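Side-chain contact in MHC class I antigen (Anolis carolinensis, PDB 7CPO), which probably binds short peptides in the groove of its membrane-distal domains and presents them to T cells, as class I molecules of other vertebrates do: residues A[224-229]-A[257-262]. Sequence-based numbering, arbitrary orientation.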
loop_
_atom_site.group_PDB
_atom_site.type_symbol
_atom_site.label_atom_id
_atom_site.label_comp_id
_atom_site.label_asym_id
_atom_site.label_seq_id
_atom_site.Cartn_x
_atom_site.Cartn_y
_atom_site.Cartn_z
ATOM N N GLU A 224 -22.778 -20.712 11.727
ATOM C CA GLU A 224 -23.262 -19.694 10.799
ATOM C C GLU A 224 -22.447 -18.403 10.915
ATOM O O GLU A 224 -22.002 -18.024 12.002
ATOM C CB GLU A 224 -24.738 -19.386 11.071
ATOM C CG GLU A 224 -25.697 -20.580 10.958
ATOM C CD GLU A 224 -25.668 -21.253 9.595
ATOM O OE1 GLU A 224 -25.236 -22.424 9.523
ATOM O OE2 GLU A 224 -26.078 -20.606 8.600
ATOM N N VAL A 225 -22.277 -17.710 9.784
ATOM C CA VAL A 225 -21.540 -16.450 9.800
ATOM C C VAL A 225 -22.258 -15.453 10.697
ATOM O O VAL A 225 -23.487 -15.306 10.642
ATOM C CB VAL A 225 -21.362 -15.888 8.376
ATOM C CG1 VAL A 225 -20.711 -14.511 8.423
ATOM C CG2 VAL A 225 -20.532 -16.840 7.504
ATOM N N TRP A 226 -21.489 -14.743 11.517
ATOM C CA TRP A 226 -22.045 -13.896 12.566
ATOM C C TRP A 226 -21.348 -12.543 12.534
ATOM O O TRP A 226 -20.113 -12.472 12.514
ATOM C CB TRP A 226 -21.890 -14.578 13.939
ATOM C CG TRP A 226 -22.561 -13.889 15.108
ATOM C CD1 TRP A 226 -21.952 -13.141 16.080
ATOM C CD2 TRP A 226 -23.955 -13.929 15.451
ATOM N NE1 TRP A 226 -22.882 -12.700 16.995
ATOM C CE2 TRP A 226 -24.116 -13.170 16.631
ATOM C CE3 TRP A 226 -25.082 -14.529 14.874
ATOM C CZ2 TRP A 226 -25.355 -12.993 17.239
ATOM C CZ3 TRP A 226 -26.316 -14.348 15.483
ATOM C CH2 TRP A 226 -26.438 -13.588 16.655
ATOM N N LEU A 227 -22.141 -11.470 12.519
ATOM C CA LEU A 227 -21.602 -10.123 12.382
ATOM C C LEU A 227 -22.050 -9.185 13.490
ATOM O O LEU A 227 -21.661 -8.016 13.487
ATOM C CB LEU A 227 -21.987 -9.521 11.026
ATOM C CG LEU A 227 -21.362 -10.272 9.854
ATOM C CD1 LEU A 227 -22.282 -10.277 8.640
ATOM C CD2 LEU A 227 -20.015 -9.680 9.526
ATOM N N GLN A 228 -22.848 -9.659 14.430
ATOM C CA GLN A 228 -23.251 -8.825 15.544
ATOM C C GLN A 228 -22.090 -8.672 16.518
ATOM O O GLN A 228 -21.468 -9.663 16.921
ATOM C CB GLN A 228 -24.465 -9.448 16.231
ATOM C CG GLN A 228 -24.829 -8.843 17.559
ATOM C CD GLN A 228 -26.056 -9.495 18.143
ATOM O OE1 GLN A 228 -27.037 -9.749 17.434
ATOM N NE2 GLN A 228 -26.014 -9.773 19.443
ATOM N N ASP A 229 -21.791 -7.427 16.889
ATOM C CA ASP A 229 -20.710 -7.139 17.828
ATOM C C ASP A 229 -19.382 -7.695 17.314
ATOM O O ASP A 229 -18.557 -8.203 18.078
ATOM C CB ASP A 229 -21.041 -7.679 19.221
ATOM C CG ASP A 229 -22.183 -6.916 19.882
ATOM O OD1 ASP A 229 -22.090 -5.670 19.953
ATOM O OD2 ASP A 229 -23.169 -7.551 20.326
ATOM N N GLU A 257 -18.365 -21.711 23.703
ATOM C CA GLU A 257 -18.169 -22.836 22.788
ATOM C C GLU A 257 -19.009 -22.749 21.518
ATOM O O GLU A 257 -18.861 -23.606 20.637
ATOM C CB GLU A 257 -18.489 -24.159 23.500
ATOM C CG GLU A 257 -19.996 -24.401 23.742
ATOM C CD GLU A 257 -20.588 -23.525 24.855
ATOM O OE1 GLU A 257 -19.832 -22.781 25.528
ATOM O OE2 GLU A 257 -21.822 -23.582 25.057
ATOM N N ARG A 258 -19.908 -21.781 21.410
ATOM C CA ARG A 258 -20.674 -21.626 20.184
ATOM C C ARG A 258 -19.900 -20.879 19.099
ATOM O O ARG A 258 -20.310 -20.915 17.934
ATOM C CB ARG A 258 -21.990 -20.898 20.487
ATOM C CG ARG A 258 -22.946 -21.631 21.437
ATOM C CD ARG A 258 -24.247 -20.851 21.637
ATOM N NE ARG A 258 -25.204 -20.997 20.540
ATOM C CZ ARG A 258 -26.290 -20.236 20.381
ATOM N NH1 ARG A 258 -26.554 -19.256 21.237
ATOM N NH2 ARG A 258 -27.108 -20.450 19.359
ATOM N N TYR A 259 -18.785 -20.233 19.450
ATOM C CA TYR A 259 -18.055 -19.344 18.550
ATOM C C TYR A 259 -16.721 -19.945 18.120
ATOM O O TYR A 259 -15.933 -20.409 18.956
ATOM C CB TYR A 259 -17.824 -17.989 19.214
ATOM C CG TYR A 259 -19.113 -17.313 19.570
ATOM C CD1 TYR A 259 -19.757 -17.589 20.769
ATOM C CD2 TYR A 259 -19.698 -16.413 18.707
ATOM C CE1 TYR A 259 -20.945 -16.975 21.086
ATOM C CE2 TYR A 259 -20.878 -15.795 19.019
ATOM C CZ TYR A 259 -21.499 -16.077 20.206
ATOM O OH TYR A 259 -22.684 -15.442 20.504
ATOM N N LYS A 260 -16.470 -19.905 16.817
ATOM C CA LYS A 260 -15.249 -20.384 16.191
ATOM C C LYS A 260 -14.804 -19.346 15.181
ATOM O O LYS A 260 -15.640 -18.682 14.561
ATOM C CB LYS A 260 -15.471 -21.724 15.484
ATOM C CG LYS A 260 -15.586 -22.907 16.428
ATOM C CD LYS A 260 -16.014 -24.159 15.691
ATOM C CE LYS A 260 -16.529 -25.183 16.682
ATOM N NZ LYS A 260 -15.454 -26.082 17.144
ATOM N N CYS A 261 -13.499 -19.194 15.019
ATOM C CA CYS A 261 -12.972 -18.285 14.013
ATOM C C CYS A 261 -12.768 -19.063 12.712
ATOM O O CYS A 261 -11.967 -20.003 12.663
ATOM C CB CYS A 261 -11.674 -17.646 14.492
ATOM S SG CYS A 261 -10.888 -16.634 13.239
ATOM N N HIS A 262 -13.498 -18.682 11.666
ATOM C CA HIS A 262 -13.493 -19.392 10.393
ATOM C C HIS A 262 -12.636 -18.647 9.368
ATOM O O HIS A 262 -12.838 -17.446 9.141
ATOM C CB HIS A 262 -14.924 -19.554 9.874
ATOM C CG HIS A 262 -15.008 -20.296 8.580
ATOM N ND1 HIS A 262 -15.085 -21.668 8.520
ATOM C CD2 HIS A 262 -15.008 -19.860 7.299
ATOM C CE1 HIS A 262 -15.139 -22.049 7.256
ATOM N NE2 HIS A 262 -15.093 -20.970 6.495
#
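Trp226 and Tyr259 meet in a T-shaped aromatic pair, an example of how a side chain from the edge of an immunoglobulin sheet can be seated against a tyrosine of an inner strand. The first segment starts on edge strand 224-225, and strand 216-221 lies between it and strand 259-264, which explains why CA of Trp226 and CA of Tyr259 remain 9.0 Å apart. Val225 turns its side chain to Asp218 on that intervening strand. At Trp226 the first side-chain bond points toward the second segment, and with CG trans to the main-chain nitrogen (chi1 -173°) the five-membered ring, CD1 foremost, lies beside the tyrosine and offers a face to the rim of the phenol, while the six-membered ring points away. Trp226 CD1 and Tyr259 CE2 are 4.1 Å apart. The centroids of the Trp226 five-membered ring and the Tyr259 ring lie 5.8 Å from each other. Their planes are inclined at 73°. Gln228 folds back over the Trp226 ring, its CB 3.3 Å above the indole plane near the rim, on the face opposite to the one Tyr259 meets. Asp229 is backbone hydrogen-bonded to Lys250 of strand 243-251, whose Val249 and Val251 touch Trp226 and Tyr259 respectively. Tyr259 OH is hydrogen-bonded to Asp252 OD2 and Arg221 NE, which should restrict how far the phenol can shift; Arg221 also makes a cation-pi contact with Trp226 and so links both aromatics. Two residues further along strand 259-264, Cys261 forms the disulfide with Cys205 that joins the two sheets of this C1-set domain. With no hydrogen bond between the segments, their direct attraction probably rests on dispersion, with a likely contribution from the slightly positive C-H edge of the phenol facing the indole, whereas polar anchoring comes from surrounding residues.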